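Local coordinates for protein cruciform cutting endonuclease 1, mitochondrial (PDB 1KCF) that resolves four-way Holliday junctions as a homodimeric, magnesium-dependent endonuclease and appears to be important for maintaining mitochondrial DNA, at residues A[17-22]-A[28-33]; A[49-54]-A[117-122]; A[83-86]-A[92-95]; A[100-105]-A[143-148]; A[213-218]-A[223-228]. All blocks are in the same frame, centred on the assembly; numbering follows the deposited sequence.

Contact 1 of 5, residues A[17-22]-A[28-33]; sequences GLSRSG and LRRIVD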
# COMPACT_ATOMS: atom_id res chain seq x y z
N GLY A 17 7.82 -13.43 -21.28
CA GLY A 17 7.56 -12.32 -20.38
C GLY A 17 8.73 -11.93 -19.51
O GLY A 17 8.55 -11.43 -18.40
N LEU A 18 9.94 -12.16 -20.00
CA LEU A 18 11.14 -11.82 -19.24
C LEU A 18 11.76 -10.54 -19.78
O LEU A 18 11.42 -10.09 -20.87
CB LEU A 18 12.16 -12.96 -19.32
CG LEU A 18 11.78 -14.31 -18.71
CD1 LEU A 18 12.87 -15.33 -19.01
CD2 LEU A 18 11.58 -14.16 -17.20
N SER A 19 12.68 -9.97 -18.99
CA SER A 19 13.38 -8.75 -19.38
C SER A 19 14.31 -9.03 -20.55
O SER A 19 15.04 -10.02 -20.56
CB SER A 19 14.19 -8.22 -18.19
OG SER A 19 14.98 -7.10 -18.56
N ARG A 20 14.28 -8.15 -21.55
CA ARG A 20 15.12 -8.30 -22.73
C ARG A 20 16.42 -7.50 -22.62
O ARG A 20 17.16 -7.39 -23.60
CB ARG A 20 14.36 -7.85 -23.98
CG ARG A 20 13.04 -8.57 -24.21
CD ARG A 20 12.44 -8.19 -25.56
NE ARG A 20 12.28 -6.75 -25.69
CZ ARG A 20 11.96 -6.13 -26.83
NH1 ARG A 20 11.78 -6.84 -27.94
NH2 ARG A 20 11.83 -4.81 -26.86
N SER A 21 16.70 -6.96 -21.44
CA SER A 21 17.91 -6.17 -21.24
C SER A 21 19.03 -6.98 -20.61
O SER A 21 18.79 -7.82 -19.74
CB SER A 21 17.62 -4.95 -20.37
OG SER A 21 17.32 -5.34 -19.04
N GLY A 22 20.26 -6.74 -21.06
CA GLY A 22 21.39 -7.46 -20.52
C GLY A 22 22.35 -7.95 -21.59
O GLY A 22 22.22 -7.60 -22.76
N LEU A 28 20.57 -15.66 -21.08
CA LEU A 28 20.59 -17.11 -20.96
C LEU A 28 20.29 -17.53 -19.53
O LEU A 28 19.43 -18.36 -19.28
CB LEU A 28 21.96 -17.66 -21.37
CG LEU A 28 22.24 -17.71 -22.88
CD1 LEU A 28 23.68 -18.13 -23.12
CD2 LEU A 28 21.28 -18.68 -23.54
N ARG A 29 21.01 -16.93 -18.58
CA ARG A 29 20.85 -17.24 -17.17
C ARG A 29 19.44 -16.89 -16.68
O ARG A 29 18.85 -17.63 -15.90
CB ARG A 29 21.89 -16.48 -16.34
N ARG A 30 18.93 -15.76 -17.15
CA ARG A 30 17.59 -15.30 -16.78
C ARG A 30 16.55 -16.35 -17.17
O ARG A 30 15.69 -16.72 -16.37
CB ARG A 30 17.29 -13.97 -17.47
CG ARG A 30 15.97 -13.33 -17.08
CD ARG A 30 15.93 -11.92 -17.63
NE ARG A 30 17.08 -11.16 -17.17
CZ ARG A 30 17.61 -10.13 -17.82
NH1 ARG A 30 17.10 -9.74 -18.98
NH2 ARG A 30 18.66 -9.49 -17.31
N ILE A 31 16.64 -16.81 -18.42
CA ILE A 31 15.72 -17.82 -18.94
C ILE A 31 15.85 -19.11 -18.14
O ILE A 31 14.89 -19.57 -17.53
CB ILE A 31 16.03 -18.12 -20.42
CG1 ILE A 31 15.83 -16.85 -21.25
CG2 ILE A 31 15.13 -19.24 -20.94
CD1 ILE A 31 16.26 -16.98 -22.70
N VAL A 32 17.05 -19.68 -18.14
CA VAL A 32 17.32 -20.92 -17.43
C VAL A 32 16.97 -20.88 -15.94
O VAL A 32 16.51 -21.87 -15.37
CB VAL A 32 18.82 -21.31 -17.56
CG1 VAL A 32 19.11 -22.59 -16.79
CG2 VAL A 32 19.18 -21.49 -19.03
N ASP A 33 17.19 -19.73 -15.32
CA ASP A 33 16.93 -19.58 -13.89
C ASP A 33 15.54 -19.06 -13.55
O ASP A 33 15.21 -18.92 -12.37
CB ASP A 33 17.99 -18.67 -13.27
CG ASP A 33 19.38 -19.28 -13.31
OD1 ASP A 33 20.36 -18.54 -13.54
OD2 ASP A 33 19.48 -20.51 -13.12
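The guanidinium of Arg30 meets the loop 17-22 with its edge: the carbonyl oxygens of Ser19 and Ser21 both lie close to its plane. NH1 is the busier nitrogen of Arg30, 2.6 Å from Ser19 O and 2.7 Å from Ser21 O, while NH2 reaches Ser21 O as well at 3.0 Å. Two nitrogens therefore grip one oxygen end-on, whereas the bond to Ser19 O arrives from above that carbonyl's plane. With CG anti to the backbone N (chi1 -175°) the arginine chain runs out from the helix, and a bend at chi3 turns its end onto the loop. Within the loop, the two serine hydroxyls, Ser19 OG and Ser21 OG, are 3.0 Å apart and hydrogen-bonded. Next to the aliphatic part of Arg30, Leu18 CD1 packs 3.8 Å from Ile31 CA and against its CG1. An alanine at Arg30 is likely to leave both carbonyls without these donors and the loop freer to move. The loop links helix 6-15 to helix 26-33, as in the helix-loop-helix of a SAP motif. Leu18 also leans on Cys13 of the first helix, and Ile31 packs on Ile12 and on Cys252 of helix 224-253.

Contact 2 of 5, residues A[49-54]-A[117-122]; sequences IKNFSY and ERQRYR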
# COMPACT_ATOMS: atom_id res chain seq x y z
N ILE A 49 -10.44 0.60 -9.13
CA ILE A 49 -11.49 0.62 -8.12
C ILE A 49 -12.86 0.54 -8.78
O ILE A 49 -13.66 -0.33 -8.45
CB ILE A 49 -11.38 1.88 -7.24
CG1 ILE A 49 -10.04 1.85 -6.49
CG2 ILE A 49 -12.53 1.93 -6.24
CD1 ILE A 49 -9.76 3.08 -5.65
N LYS A 50 -13.12 1.44 -9.73
CA LYS A 50 -14.41 1.43 -10.40
C LYS A 50 -14.44 0.44 -11.56
O LYS A 50 -15.50 0.17 -12.12
CB LYS A 50 -14.78 2.84 -10.85
CG LYS A 50 -14.98 3.80 -9.68
CD LYS A 50 -15.52 5.15 -10.10
CE LYS A 50 -15.70 6.06 -8.89
NZ LYS A 50 -16.28 7.39 -9.24
N ASN A 51 -13.27 -0.09 -11.91
CA ASN A 51 -13.19 -1.08 -12.98
C ASN A 51 -12.19 -2.18 -12.65
O ASN A 51 -11.30 -2.51 -13.44
CB ASN A 51 -12.82 -0.42 -14.32
CG ASN A 51 -11.44 0.19 -14.31
OD1 ASN A 51 -10.89 0.51 -15.37
ND2 ASN A 51 -10.87 0.38 -13.13
N PHE A 52 -12.35 -2.74 -11.45
CA PHE A 52 -11.50 -3.83 -10.99
C PHE A 52 -11.82 -5.00 -11.91
O PHE A 52 -12.98 -5.34 -12.10
CB PHE A 52 -11.85 -4.19 -9.55
CG PHE A 52 -11.03 -5.32 -8.98
CD1 PHE A 52 -9.76 -5.08 -8.46
CD2 PHE A 52 -11.53 -6.61 -8.95
CE1 PHE A 52 -9.01 -6.13 -7.92
CE2 PHE A 52 -10.79 -7.66 -8.42
CZ PHE A 52 -9.52 -7.42 -7.90
N SER A 53 -10.80 -5.60 -12.50
CA SER A 53 -11.04 -6.73 -13.39
C SER A 53 -10.19 -7.92 -12.97
O SER A 53 -9.08 -7.76 -12.47
CB SER A 53 -10.72 -6.35 -14.83
OG SER A 53 -11.04 -7.42 -15.71
N TYR A 54 -10.73 -9.12 -13.16
CA TYR A 54 -10.00 -10.33 -12.80
C TYR A 54 -10.38 -11.48 -13.74
O TYR A 54 -11.48 -11.50 -14.30
CB TYR A 54 -10.32 -10.72 -11.35
CG TYR A 54 -11.73 -11.21 -11.13
CD1 TYR A 54 -12.08 -12.53 -11.41
CD2 TYR A 54 -12.73 -10.34 -10.68
CE1 TYR A 54 -13.39 -12.98 -11.23
CE2 TYR A 54 -14.04 -10.79 -10.50
CZ TYR A 54 -14.36 -12.11 -10.78
OH TYR A 54 -15.65 -12.57 -10.60
N GLU A 117 -1.44 -6.49 -11.96
CA GLU A 117 -1.02 -5.48 -12.91
C GLU A 117 -1.99 -4.33 -12.74
O GLU A 117 -3.14 -4.54 -12.38
CB GLU A 117 -1.11 -6.07 -14.32
CG GLU A 117 -0.56 -5.22 -15.42
CD GLU A 117 -0.34 -6.01 -16.70
OE1 GLU A 117 -0.75 -5.53 -17.77
OE2 GLU A 117 0.24 -7.12 -16.63
N ARG A 118 -1.53 -3.11 -12.96
CA ARG A 118 -2.41 -1.96 -12.83
C ARG A 118 -3.28 -1.89 -14.07
O ARG A 118 -2.83 -2.19 -15.18
CB ARG A 118 -1.62 -0.66 -12.72
CG ARG A 118 -0.93 -0.42 -11.39
CD ARG A 118 -0.14 0.88 -11.42
NE ARG A 118 0.47 1.20 -10.14
CZ ARG A 118 1.44 0.48 -9.57
NH1 ARG A 118 1.91 -0.60 -10.18
NH2 ARG A 118 1.92 0.84 -8.39
N GLN A 119 -4.54 -1.49 -13.90
CA GLN A 119 -5.43 -1.36 -15.04
C GLN A 119 -4.88 -0.23 -15.91
O GLN A 119 -4.09 0.59 -15.44
CB GLN A 119 -6.84 -1.02 -14.58
CG GLN A 119 -7.82 -0.80 -15.72
CD GLN A 119 -8.11 -2.07 -16.50
OE1 GLN A 119 -8.80 -2.97 -16.00
NE2 GLN A 119 -7.59 -2.15 -17.72
N ARG A 120 -5.26 -0.22 -17.18
CA ARG A 120 -4.81 0.84 -18.08
C ARG A 120 -5.53 2.12 -17.68
O ARG A 120 -6.74 2.12 -17.48
CB ARG A 120 -5.13 0.48 -19.52
N TYR A 121 -4.80 3.22 -17.55
CA TYR A 121 -5.42 4.49 -17.20
C TYR A 121 -6.32 5.02 -18.32
O TYR A 121 -6.01 4.87 -19.50
CB TYR A 121 -4.36 5.55 -16.89
CG TYR A 121 -4.94 6.93 -16.66
CD1 TYR A 121 -5.57 7.25 -15.45
CD2 TYR A 121 -4.89 7.91 -17.65
CE1 TYR A 121 -6.13 8.51 -15.24
CE2 TYR A 121 -5.45 9.17 -17.46
CZ TYR A 121 -6.07 9.47 -16.25
OH TYR A 121 -6.61 10.72 -16.05
N ARG A 122 -7.44 5.62 -17.93
CA ARG A 122 -8.39 6.23 -18.87
C ARG A 122 -8.73 7.60 -18.30
O ARG A 122 -9.15 7.70 -17.15
CB ARG A 122 -9.67 5.42 -18.99
CG ARG A 122 -9.56 4.18 -19.83
CD ARG A 122 -10.90 3.85 -20.47
NE ARG A 122 -10.90 2.50 -21.00
CZ ARG A 122 -11.02 1.40 -20.26
NH1 ARG A 122 -11.16 1.51 -18.94
NH2 ARG A 122 -11.01 0.20 -20.83
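Asn51 and Gln119 meet where residues 117-122 leave the end of strand 113-118 and residues 49-54 lead into strand 52-59. Their side chains cross with amide planes 46° apart, and the amides are not paired: Asn51 OD1 rests 3.4 Å from the aliphatic Gln119 CG. Asn51 CG sits between its own backbone N and carbonyl carbon (chi1 65°), which directs the amide at the loop. Gln119 starts anti to its backbone N and then bends at chi2, bringing OE1 to 3.6 Å from Asn51 O and 4.1 Å from Ser53 CB. Arg122 NH1 approaches Asn51 OD1 with the guanidinium edge, yet at 3.7 Å this is proximity without a bond. The stronger partner of Arg122 is Asp227, in a salt bridge through NH2, and Ser53 OG bonds to Ser231 and to Asp227 O. An alanine in place of Gln119 would probably open a gap beside Asn51 and leave its amide freer to turn. The side chain of Gln119 comes within about 3 Å of those of Asp46 and Asp230, which bind magnesium. Asn51 OD1 and Gln119 OE1 are buried without a partner in the model, so this polar patch probably rests on packing and on its links to helix 224-253, and a bound metal or its waters could alter the pattern.

Contact 3 of 5, residues A[83-86]-A[92-95]; sequences IQWT and SSMA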
# COMPACT_ATOMS: atom_id res chain seq x y z
N ILE A 83 -18.98 -6.87 -2.35
CA ILE A 83 -18.18 -5.96 -1.53
C ILE A 83 -18.95 -4.67 -1.28
O ILE A 83 -19.26 -3.92 -2.21
CB ILE A 83 -16.83 -5.65 -2.22
CG1 ILE A 83 -15.96 -6.91 -2.22
CG2 ILE A 83 -16.11 -4.51 -1.51
CD1 ILE A 83 -14.65 -6.77 -2.95
N GLN A 84 -19.26 -4.42 -0.02
CA GLN A 84 -19.99 -3.22 0.37
C GLN A 84 -18.97 -2.22 0.87
O GLN A 84 -18.44 -2.35 1.97
CB GLN A 84 -20.99 -3.55 1.47
N TRP A 85 -18.69 -1.21 0.05
CA TRP A 85 -17.71 -0.20 0.40
C TRP A 85 -18.13 1.17 -0.10
O TRP A 85 -18.47 1.34 -1.27
CB TRP A 85 -16.36 -0.57 -0.20
CG TRP A 85 -15.26 0.38 0.13
CD1 TRP A 85 -14.65 0.54 1.34
CD2 TRP A 85 -14.63 1.30 -0.77
NE1 TRP A 85 -13.67 1.50 1.25
CE2 TRP A 85 -13.63 1.98 -0.03
CE3 TRP A 85 -14.80 1.62 -2.12
CZ2 TRP A 85 -12.81 2.96 -0.61
CZ3 TRP A 85 -13.99 2.59 -2.69
CH2 TRP A 85 -13.01 3.24 -1.94
N THR A 86 -18.09 2.15 0.79
CA THR A 86 -18.46 3.52 0.44
C THR A 86 -17.22 4.25 -0.05
O THR A 86 -16.18 4.26 0.62
CB THR A 86 -19.05 4.26 1.65
OG1 THR A 86 -20.26 3.59 2.06
CG2 THR A 86 -19.38 5.70 1.29
N SER A 92 -7.52 4.81 5.95
CA SER A 92 -8.29 3.85 6.74
C SER A 92 -9.41 3.21 5.94
O SER A 92 -9.77 2.05 6.17
CB SER A 92 -8.87 4.55 7.97
N SER A 93 -9.96 3.96 4.99
CA SER A 93 -11.05 3.46 4.16
C SER A 93 -10.53 2.47 3.11
O SER A 93 -11.21 1.50 2.76
CB SER A 93 -11.76 4.63 3.47
OG SER A 93 -12.91 4.18 2.77
N MET A 94 -9.33 2.73 2.62
CA MET A 94 -8.71 1.87 1.62
C MET A 94 -8.29 0.53 2.23
O MET A 94 -8.39 -0.51 1.59
CB MET A 94 -7.50 2.57 0.99
CG MET A 94 -7.88 3.68 0.02
SD MET A 94 -8.91 3.08 -1.34
CE MET A 94 -7.71 2.09 -2.24
N ALA A 95 -7.83 0.57 3.47
CA ALA A 95 -7.42 -0.65 4.16
C ALA A 95 -8.64 -1.54 4.25
O ALA A 95 -8.57 -2.74 4.05
CB ALA A 95 -6.90 -0.32 5.55
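Hydrogen bonding from the indole of Trp85 to Ser93 is the main polar link here. Trp85 NE1 gives its N-H to Ser93 O at 2.9 Å, with an N-H...O angle of 141°. The donor stands above the plane of that carbonyl, and the oxygen in turn is tilted 26° from the plane of the indole, so the bond is out of plane at both ends and not straight. A second, weak bond joins Trp85 NE1 to Ser93 OG at 3.2 Å. The stronger partner of that hydroxyl is Asp88 O, just ahead of the helix. Trp85 CG is anti to the backbone N (chi1 -178°), which carries the ring across to helix 91-109.

Met94 supplies the sulfur contact. It folds back through bends at chi2 and chi3 and brings SD to 4.0 Å from Trp85 CZ2, an oblique Met-aromatic contact with the sulfur 5.0 Å from the centroid of the six-membered ring. Beyond it, Met94 packs on Met137, Leu138 and Met141 of helix 128-151, while the indole also touches Ile49, Asp96 and Leu97. Close by, Tyr147 of the second subunit packs on Ser92 and Ala95, so this helix start borders the dimer interface.

Taken together, the arrangement is a tryptophan from the loop after strand 65-73 folded back on the first turn of the following helix, a strand-to-helix connection within this RNase H-like fold.

Contact 4 of 5, residues A[100-105]-A[143-148]; sequences QLFNTL and YALHYA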
# COMPACT_ATOMS: atom_id res chain seq x y z
N GLN A 100 -11.33 -6.53 2.48
CA GLN A 100 -12.48 -7.27 1.95
C GLN A 100 -12.09 -7.91 0.62
O GLN A 100 -12.34 -9.09 0.39
CB GLN A 100 -13.67 -6.33 1.70
CG GLN A 100 -14.15 -5.55 2.91
CD GLN A 100 -15.47 -4.86 2.64
OE1 GLN A 100 -15.67 -3.70 3.02
NE2 GLN A 100 -16.39 -5.56 1.97
N LEU A 101 -11.47 -7.12 -0.25
CA LEU A 101 -11.06 -7.61 -1.55
C LEU A 101 -10.10 -8.79 -1.39
O LEU A 101 -10.19 -9.77 -2.12
CB LEU A 101 -10.38 -6.49 -2.34
CG LEU A 101 -10.22 -6.68 -3.84
CD1 LEU A 101 -11.55 -7.09 -4.47
CD2 LEU A 101 -9.72 -5.37 -4.45
N PHE A 102 -9.20 -8.69 -0.42
CA PHE A 102 -8.23 -9.74 -0.16
C PHE A 102 -8.92 -11.03 0.28
O PHE A 102 -8.67 -12.09 -0.27
CB PHE A 102 -7.26 -9.28 0.93
CG PHE A 102 -6.16 -10.27 1.21
CD1 PHE A 102 -5.03 -10.33 0.40
CD2 PHE A 102 -6.25 -11.14 2.29
CE1 PHE A 102 -4.01 -11.24 0.65
CE2 PHE A 102 -5.24 -12.06 2.56
CZ PHE A 102 -4.12 -12.12 1.74
N ASN A 103 -9.80 -10.92 1.27
CA ASN A 103 -10.52 -12.08 1.78
C ASN A 103 -11.47 -12.66 0.75
O ASN A 103 -11.54 -13.87 0.58
CB ASN A 103 -11.33 -11.74 3.03
CG ASN A 103 -10.47 -11.26 4.17
OD1 ASN A 103 -9.30 -11.61 4.27
ND2 ASN A 103 -11.06 -10.45 5.05
N THR A 104 -12.21 -11.79 0.07
CA THR A 104 -13.17 -12.24 -0.91
C THR A 104 -12.53 -13.01 -2.06
O THR A 104 -13.10 -13.98 -2.55
CB THR A 104 -13.98 -11.06 -1.48
OG1 THR A 104 -14.58 -10.33 -0.40
CG2 THR A 104 -15.09 -11.57 -2.40
N LEU A 105 -11.35 -12.57 -2.50
CA LEU A 105 -10.68 -13.26 -3.60
C LEU A 105 -10.09 -14.62 -3.17
O LEU A 105 -10.06 -15.56 -3.95
CB LEU A 105 -9.57 -12.37 -4.18
CG LEU A 105 -9.95 -11.01 -4.79
CD1 LEU A 105 -8.70 -10.28 -5.23
CD2 LEU A 105 -10.91 -11.20 -5.96
N TYR A 143 -0.45 -6.26 -1.17
CA TYR A 143 0.86 -6.89 -1.03
C TYR A 143 1.21 -7.10 0.44
O TYR A 143 1.71 -8.16 0.84
CB TYR A 143 1.93 -6.03 -1.70
CG TYR A 143 2.46 -6.62 -2.98
CD1 TYR A 143 3.50 -7.55 -2.97
CD2 TYR A 143 1.89 -6.28 -4.21
CE1 TYR A 143 3.95 -8.14 -4.15
CE2 TYR A 143 2.33 -6.86 -5.39
CZ TYR A 143 3.36 -7.79 -5.35
OH TYR A 143 3.78 -8.37 -6.52
N ALA A 144 0.95 -6.07 1.25
CA ALA A 144 1.23 -6.16 2.67
C ALA A 144 0.40 -7.29 3.28
O ALA A 144 0.92 -8.13 4.01
CB ALA A 144 0.90 -4.84 3.35
N LEU A 145 -0.89 -7.31 2.97
CA LEU A 145 -1.77 -8.35 3.50
C LEU A 145 -1.30 -9.74 3.09
O LEU A 145 -1.33 -10.68 3.89
CB LEU A 145 -3.21 -8.12 3.05
CG LEU A 145 -3.91 -6.89 3.63
CD1 LEU A 145 -5.35 -6.84 3.16
CD2 LEU A 145 -3.85 -6.93 5.15
N HIS A 146 -0.88 -9.88 1.84
CA HIS A 146 -0.42 -11.17 1.33
C HIS A 146 0.82 -11.66 2.07
O HIS A 146 0.85 -12.79 2.56
CB HIS A 146 -0.14 -11.06 -0.17
CG HIS A 146 0.52 -12.28 -0.75
ND1 HIS A 146 1.89 -12.44 -0.78
CD2 HIS A 146 -0.01 -13.39 -1.32
CE1 HIS A 146 2.18 -13.60 -1.33
NE2 HIS A 146 1.05 -14.20 -1.67
N TYR A 147 1.85 -10.83 2.14
CA TYR A 147 3.08 -11.22 2.81
C TYR A 147 2.94 -11.34 4.32
O TYR A 147 3.69 -12.07 4.95
CB TYR A 147 4.22 -10.27 2.45
CG TYR A 147 4.85 -10.62 1.13
CD1 TYR A 147 4.39 -10.06 -0.06
CD2 TYR A 147 5.87 -11.58 1.06
CE1 TYR A 147 4.92 -10.45 -1.28
CE2 TYR A 147 6.40 -11.98 -0.16
CZ TYR A 147 5.93 -11.41 -1.33
OH TYR A 147 6.44 -11.80 -2.54
N ALA A 148 1.98 -10.64 4.90
CA ALA A 148 1.76 -10.73 6.33
C ALA A 148 1.14 -12.10 6.58
O ALA A 148 1.56 -12.83 7.48
CB ALA A 148 0.81 -9.63 6.79
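Phe102 makes the whole contact from its side of the pair, lying over Leu145 and the turn that follows. One residue earlier, Leu101 faces the sheet and packs on Phe52. Phe102 itself points at helix 128-151, with CG anti to the backbone N (chi1 -176°) and the ring reaching across between the helices. Its CB sits 3.8 Å from Leu145 CD1, and the two side chains slide past each other in opposite directions. Leu145 CB lies over the centre of the ring face, 4.0 Å from the centroid and 12° off the normal, a CH-pi contact. Farther out along the ring, the backbone of the partner helix comes up against it: Phe102 CE1 is 3.6 Å from His146 N, and CZ is 3.8 Å from Leu145 O. His146 CB adds a lighter touch at CE1. Next, Thr104 turns its hydroxyl back within its own helix, where OG1 bonds to Gln100 O at 2.7 Å. That oxygen also accepts from Thr104 N, so it serves two donors. Leu105, one turn on from Leu101, packs on Phe52 again.

Phe102 and Leu145 mark the closest backbone approach between the two segments. Helix 91-109 is applied to strand 52-59, and helix 128-151 reaches strand 162-165 through Tyr143 and His146 on Leu163, with His146 NE2 bonded to Pro161 O. Beyond them, Ala144 and Ala148 of helix 128-151 meet Met141 and Leu145 of the second subunit.

Contact 5 of 5, residues A[213-218]-A[223-228]; sequences YKWNNG and FKKDDM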
# COMPACT_ATOMS: atom_id res chain seq x y z
N TYR A 213 -20.79 -16.27 -21.21
CA TYR A 213 -21.99 -15.45 -21.39
C TYR A 213 -21.71 -13.96 -21.18
O TYR A 213 -22.16 -13.13 -21.97
CB TYR A 213 -23.09 -15.89 -20.42
CG TYR A 213 -24.43 -15.24 -20.71
CD1 TYR A 213 -25.18 -15.64 -21.82
CD2 TYR A 213 -24.93 -14.22 -19.90
CE1 TYR A 213 -26.40 -15.02 -22.12
CE2 TYR A 213 -26.15 -13.60 -20.19
CZ TYR A 213 -26.88 -14.01 -21.30
OH TYR A 213 -28.07 -13.39 -21.61
N LYS A 214 -20.98 -13.63 -20.12
CA LYS A 214 -20.65 -12.23 -19.82
C LYS A 214 -19.93 -11.59 -21.00
O LYS A 214 -20.22 -10.46 -21.39
CB LYS A 214 -19.75 -12.13 -18.59
CG LYS A 214 -20.35 -12.66 -17.31
CD LYS A 214 -19.47 -12.29 -16.12
CE LYS A 214 -19.98 -12.90 -14.83
NZ LYS A 214 -19.19 -12.45 -13.64
N TRP A 215 -18.98 -12.32 -21.57
CA TRP A 215 -18.21 -11.83 -22.69
C TRP A 215 -19.05 -11.59 -23.93
O TRP A 215 -18.98 -10.52 -24.54
CB TRP A 215 -17.09 -12.82 -23.02
CG TRP A 215 -16.30 -12.43 -24.22
CD1 TRP A 215 -16.30 -13.04 -25.44
CD2 TRP A 215 -15.35 -11.36 -24.30
NE1 TRP A 215 -15.41 -12.42 -26.28
CE2 TRP A 215 -14.81 -11.39 -25.60
CE3 TRP A 215 -14.90 -10.39 -23.40
CZ2 TRP A 215 -13.84 -10.47 -26.03
CZ3 TRP A 215 -13.94 -9.48 -23.82
CH2 TRP A 215 -13.42 -9.53 -25.12
N ASN A 216 -19.85 -12.58 -24.32
CA ASN A 216 -20.69 -12.45 -25.51
C ASN A 216 -21.82 -11.44 -25.37
O ASN A 216 -22.11 -10.70 -26.30
CB ASN A 216 -21.26 -13.80 -25.92
CG ASN A 216 -20.22 -14.72 -26.52
OD1 ASN A 216 -19.30 -14.27 -27.20
ND2 ASN A 216 -20.37 -16.02 -26.28
N ASN A 217 -22.45 -11.41 -24.20
CA ASN A 217 -23.56 -10.49 -23.98
C ASN A 217 -23.06 -9.11 -23.56
O ASN A 217 -23.35 -8.11 -24.21
CB ASN A 217 -24.50 -11.03 -22.90
CG ASN A 217 -25.70 -10.13 -22.68
OD1 ASN A 217 -26.57 -10.01 -23.54
ND2 ASN A 217 -25.75 -9.48 -21.52
N GLY A 218 -22.29 -9.08 -22.48
CA GLY A 218 -21.76 -7.82 -21.99
C GLY A 218 -20.89 -7.10 -23.00
O GLY A 218 -19.69 -7.35 -23.09
N PHE A 223 -16.56 0.39 -21.67
CA PHE A 223 -15.39 -0.46 -21.81
C PHE A 223 -15.38 -1.77 -21.02
O PHE A 223 -14.33 -2.22 -20.57
CB PHE A 223 -14.12 0.33 -21.44
CG PHE A 223 -14.07 1.71 -22.03
CD1 PHE A 223 -14.70 2.78 -21.40
CD2 PHE A 223 -13.40 1.95 -23.23
CE1 PHE A 223 -14.67 4.06 -21.95
CE2 PHE A 223 -13.36 3.23 -23.79
CZ PHE A 223 -14.00 4.29 -23.15
N LYS A 224 -16.55 -2.38 -20.84
CA LYS A 224 -16.64 -3.64 -20.10
C LYS A 224 -15.79 -4.71 -20.77
O LYS A 224 -14.94 -5.33 -20.13
CB LYS A 224 -18.09 -4.11 -20.03
N LYS A 225 -16.03 -4.92 -22.06
CA LYS A 225 -15.30 -5.91 -22.85
C LYS A 225 -13.80 -5.62 -22.84
O LYS A 225 -12.98 -6.54 -22.76
CB LYS A 225 -15.80 -5.91 -24.29
CG LYS A 225 -17.26 -6.32 -24.46
CD LYS A 225 -17.38 -7.75 -24.95
CE LYS A 225 -16.83 -7.90 -26.36
NZ LYS A 225 -17.10 -9.26 -26.91
N ASP A 226 -13.45 -4.35 -22.94
CA ASP A 226 -12.05 -3.94 -22.95
C ASP A 226 -11.37 -4.27 -21.63
O ASP A 226 -10.24 -4.75 -21.61
CB ASP A 226 -11.95 -2.44 -23.24
CG ASP A 226 -12.58 -2.07 -24.57
OD1 ASP A 226 -11.89 -2.19 -25.61
OD2 ASP A 226 -13.76 -1.67 -24.57
N ASP A 227 -12.06 -4.01 -20.52
CA ASP A 227 -11.49 -4.29 -19.22
C ASP A 227 -11.37 -5.80 -18.98
O ASP A 227 -10.38 -6.25 -18.40
CB ASP A 227 -12.31 -3.63 -18.11
CG ASP A 227 -12.25 -2.10 -18.19
OD1 ASP A 227 -11.37 -1.57 -18.90
OD2 ASP A 227 -13.07 -1.43 -17.52
N MET A 228 -12.36 -6.57 -19.43
CA MET A 228 -12.33 -8.02 -19.25
C MET A 228 -11.24 -8.62 -20.12
O MET A 228 -10.54 -9.55 -19.71
CB MET A 228 -13.67 -8.65 -19.66
CG MET A 228 -14.87 -8.28 -18.80
SD MET A 228 -16.29 -9.34 -19.15
CE MET A 228 -16.91 -8.63 -20.63
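Trp215 and Lys225 form the heart of a helix-to-helix contact across a short loop, joining the end of helix 209-217 to the start of helix 224-253. The axes of 213-217 and 224-228 come within 10.1 Å at 139°, roughly antiparallel. The lysine crosses the indole at about a right angle and lies over one face. Its NZ is 3.7 Å from the centroid of the five-membered ring of Trp215, a cation-pi contact, and CE stands over the six-membered ring in a CH-pi contact. Bends at chi2 and chi3 (-102° and -66°) fold the lysine chain back over the indole. The same Lys225 NZ donates to Trp215 O at 3.3 Å, from above the carbonyl plane, so the ammonium is held by the ring and the backbone of one residue. Met228 CE adds an apolar touch 3.8 Å from Trp215 CE3. Gly218 is first to leave the helix; the lysine chain packs so tightly on its O that the detail is doubtful, and a side chain on this glycine would clash with Lys214 O. Trp215 also stacks on Trp70 and packs on Val195 and Ile199 of helix 191-200. Met228 lies about 7 Å, side chain to side chain, from Asp230, a magnesium-binding residue of the same helix. An ammonium placed over an electron-rich ring and near a carbonyl oxygen would probably be favoured as the cation in this partly buried place.

How the contacts relate
From the N terminus, contact 1 closes a short loop inside the SAP region; its centre lies about 28 Å or more from those of the others, and none of them touches it. The rest share the resolvase domain. Contact 2 closes a long loop between strands 52-59 and 113-118, and contact 3, a tight closure before helix 91-109, nests within it. Contact 4 uses that same helix, where it lies on strand 52-59, and crosses contact 2, its segments alternating along the chain. Contact 5 follows in series, closing the turn into helix 224-253; Asp227 ties that helix to contact 2, through Arg122 to the loop after strand 113-118 and through Ser53 to the sheet.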